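Local coordinates for reducing end xylose-releasing exo-oligoxylanase (Bacillus halodurans, PDB 1WU4), which hydrolyses xylooligosaccharides of three or more units with inversion of anomeric configuration, releasing xylose from their reducing end, at residues Ala275-Gly280 and Phe376-Pro381. The protein carries 1 engineered substitution. Sequence-based numbering, arbitrary orientation.
Sequences AEWFGG and FKIWFP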
loop_
_atom_site.group_PDB
_atom_site.type_symbol
_atom_site.label_atom_id
_atom_site.label_comp_id
_atom_site.label_asym_id
_atom_site.label_seq_id
_atom_site.Cartn_x
_atom_site.Cartn_y
_atom_site.Cartn_z
ATOM N N ALA A 275 3.923 -10.989 6.436
ATOM C CA ALA A 275 4.511 -11.884 7.428
ATOM C C ALA A 275 3.719 -11.826 8.727
ATOM O O ALA A 275 3.455 -12.854 9.349
ATOM C CB ALA A 275 5.963 -11.503 7.688
ATOM N N GLU A 276 3.333 -10.622 9.132
ATOM C CA GLU A 276 2.571 -10.453 10.364
ATOM C C GLU A 276 1.180 -11.066 10.272
ATOM O O GLU A 276 0.737 -11.763 11.186
ATOM C CB GLU A 276 2.448 -8.970 10.717
ATOM C CG GLU A 276 1.646 -8.684 11.987
ATOM C CD GLU A 276 2.110 -9.496 13.185
ATOM O OE1 GLU A 276 3.313 -9.822 13.260
ATOM O OE2 GLU A 276 1.272 -9.795 14.062
ATOM N N TRP A 277 0.489 -10.808 9.165
ATOM C CA TRP A 277 -0.859 -11.327 8.975
ATOM C C TRP A 277 -0.944 -12.824 8.692
ATOM O O TRP A 277 -1.735 -13.534 9.315
ATOM C CB TRP A 277 -1.557 -10.582 7.835
ATOM C CG TRP A 277 -2.047 -9.203 8.180
ATOM C CD1 TRP A 277 -1.842 -8.513 9.344
ATOM C CD2 TRP A 277 -2.824 -8.346 7.336
ATOM N NE1 TRP A 277 -2.448 -7.276 9.273
ATOM C CE2 TRP A 277 -3.055 -7.151 8.051
ATOM C CE3 TRP A 277 -3.349 -8.474 6.041
ATOM C CZ2 TRP A 277 -3.788 -6.085 7.512
ATOM C CZ3 TRP A 277 -4.079 -7.412 5.506
ATOM C CH2 TRP A 277 -4.289 -6.235 6.242
ATOM N N PHE A 278 -0.136 -13.310 7.757
ATOM C CA PHE A 278 -0.210 -14.716 7.392
ATOM C C PHE A 278 0.955 -15.618 7.767
ATOM O O PHE A 278 0.989 -16.785 7.374
ATOM C CB PHE A 278 -0.530 -14.814 5.901
ATOM C CG PHE A 278 -1.931 -14.393 5.579
ATOM C CD1 PHE A 278 -2.993 -15.268 5.791
ATOM C CD2 PHE A 278 -2.205 -13.096 5.158
ATOM C CE1 PHE A 278 -4.306 -14.856 5.595
ATOM C CE2 PHE A 278 -3.516 -12.674 4.960
ATOM C CZ PHE A 278 -4.570 -13.552 5.178
ATOM N N GLY A 279 1.895 -15.089 8.541
ATOM C CA GLY A 279 3.021 -15.896 8.977
ATOM C C GLY A 279 4.348 -15.598 8.318
ATOM O O GLY A 279 4.420 -15.242 7.140
ATOM N N GLY A 280 5.415 -15.755 9.090
ATOM C CA GLY A 280 6.739 -15.508 8.559
ATOM C C GLY A 280 7.150 -16.622 7.619
ATOM O O GLY A 280 6.469 -17.645 7.513
ATOM N N PHE A 376 -2.306 -2.386 12.666
ATOM C CA PHE A 376 -2.694 -2.506 11.258
ATOM C C PHE A 376 -3.287 -3.912 11.247
ATOM O O PHE A 376 -2.585 -4.906 11.034
ATOM C CB PHE A 376 -1.465 -2.392 10.350
ATOM C CG PHE A 376 -1.787 -2.088 8.904
ATOM C CD1 PHE A 376 -0.853 -1.439 8.100
ATOM C CD2 PHE A 376 -3.003 -2.467 8.338
ATOM C CE1 PHE A 376 -1.120 -1.170 6.758
ATOM C CE2 PHE A 376 -3.280 -2.204 6.991
ATOM C CZ PHE A 376 -2.335 -1.551 6.202
ATOM N N LYS A 377 -4.588 -3.983 11.506
ATOM C CA LYS A 377 -5.275 -5.257 11.631
ATOM C C LYS A 377 -6.206 -5.684 10.513
ATOM O O LYS A 377 -6.556 -4.912 9.623
ATOM C CB LYS A 377 -6.080 -5.263 12.935
ATOM C CG LYS A 377 -5.294 -4.870 14.177
ATOM C CD LYS A 377 -6.188 -4.892 15.411
ATOM C CE LYS A 377 -5.431 -4.481 16.663
ATOM N NZ LYS A 377 -6.318 -4.466 17.863
ATOM N N ILE A 378 -6.601 -6.949 10.593
ATOM C CA ILE A 378 -7.547 -7.532 9.660
ATOM C C ILE A 378 -8.875 -7.417 10.399
ATOM O O ILE A 378 -8.980 -7.807 11.566
ATOM C CB ILE A 378 -7.250 -9.026 9.406
ATOM C CG1 ILE A 378 -5.874 -9.181 8.755
ATOM C CG2 ILE A 378 -8.326 -9.625 8.516
ATOM C CD1 ILE A 378 -5.415 -10.624 8.620
ATOM N N TRP A 379 -9.877 -6.848 9.741
ATOM C CA TRP A 379 -11.184 -6.708 10.355
ATOM C C TRP A 379 -12.111 -7.730 9.721
ATOM O O TRP A 379 -12.457 -7.628 8.543
ATOM C CB TRP A 379 -11.684 -5.271 10.181
ATOM C CG TRP A 379 -10.772 -4.311 10.892
ATOM C CD1 TRP A 379 -9.700 -3.643 10.363
ATOM C CD2 TRP A 379 -10.761 -4.034 12.299
ATOM N NE1 TRP A 379 -9.020 -2.975 11.356
ATOM C CE2 TRP A 379 -9.648 -3.200 12.553
ATOM C CE3 TRP A 379 -11.581 -4.414 13.372
ATOM C CZ2 TRP A 379 -9.333 -2.742 13.840
ATOM C CZ3 TRP A 379 -11.267 -3.958 14.650
ATOM C CH2 TRP A 379 -10.152 -3.132 14.870
ATOM N N PHE A 380 -12.476 -8.730 10.521
ATOM C CA PHE A 380 -13.327 -9.840 10.102
ATOM C C PHE A 380 -14.815 -9.551 10.236
ATOM O O PHE A 380 -15.223 -8.689 11.013
ATOM C CB PHE A 380 -13.000 -11.079 10.943
ATOM C CG PHE A 380 -11.612 -11.612 10.737
ATOM C CD1 PHE A 380 -11.357 -12.561 9.751
ATOM C CD2 PHE A 380 -10.560 -11.176 11.536
ATOM C CE1 PHE A 380 -10.072 -13.071 9.567
ATOM C CE2 PHE A 380 -9.272 -11.678 11.360
ATOM C CZ PHE A 380 -9.029 -12.627 10.374
ATOM N N PRO A 381 -15.648 -10.288 9.483
ATOM C CA PRO A 381 -17.103 -10.112 9.526
ATOM C C PRO A 381 -17.646 -10.430 10.918
ATOM O O PRO A 381 -16.925 -11.102 11.688
ATOM C CB PRO A 381 -17.601 -11.110 8.483
ATOM C CG PRO A 381 -16.470 -11.194 7.517
ATOM C CD PRO A 381 -15.269 -11.238 8.423
#
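Trp277, in the last turn of helix 265-278, makes nearly all the contact with the chain that leads to the C-terminus, meeting Phe376, Lys377 and Ile378 in succession. Its chi1 of -76° sets the indole anti to its own carbonyl carbon and carries it from the helix to the extended 376-381 segment. At the polar edge of the indole, NE1 donates a hydrogen bond to Phe376 O at 3.0 Å. The bond is nearly straight at the hydrogen, and the acceptor lies almost in the ring plane, although the donor stands tilted from the plane of the carbonyl. Beside it, the benzo edge is directed at the face of the Phe376 ring in an offset edge-to-face pair with planes at 85°; Trp277 CZ2 comes within 3.8 Å of Phe376 CD2. The same CZ2 lies 3.7 Å from Lys377 O. Over one indole face sits Ile378, whose CG1 is 3.6 Å from the centroid of the six-membered ring in a CH-pi contact, while its CD1 lies over the CG-CD2 bond, 3.7 Å from Trp277 CD2. The hydrogen bond at the edge and Ile378 on the face together help set the rotation of the indole. The helix stops at Phe278, and Gly279, with positive phi, is the first residue to leave it.

This buried packing lies away from the presumed catalytic residues and joins the chain after helix 358-372 to the end of helix 265-278 in the (alpha/alpha)6 barrel of glycoside hydrolase family 8. Trp277 also rests on Leu206 of helix 201-210 and on Leu135 and Phe139 of helix 127-144, the latter shared with Ile378, while Phe376 packs on Met77 of helix 69-81 and Phe367 of helix 358-372.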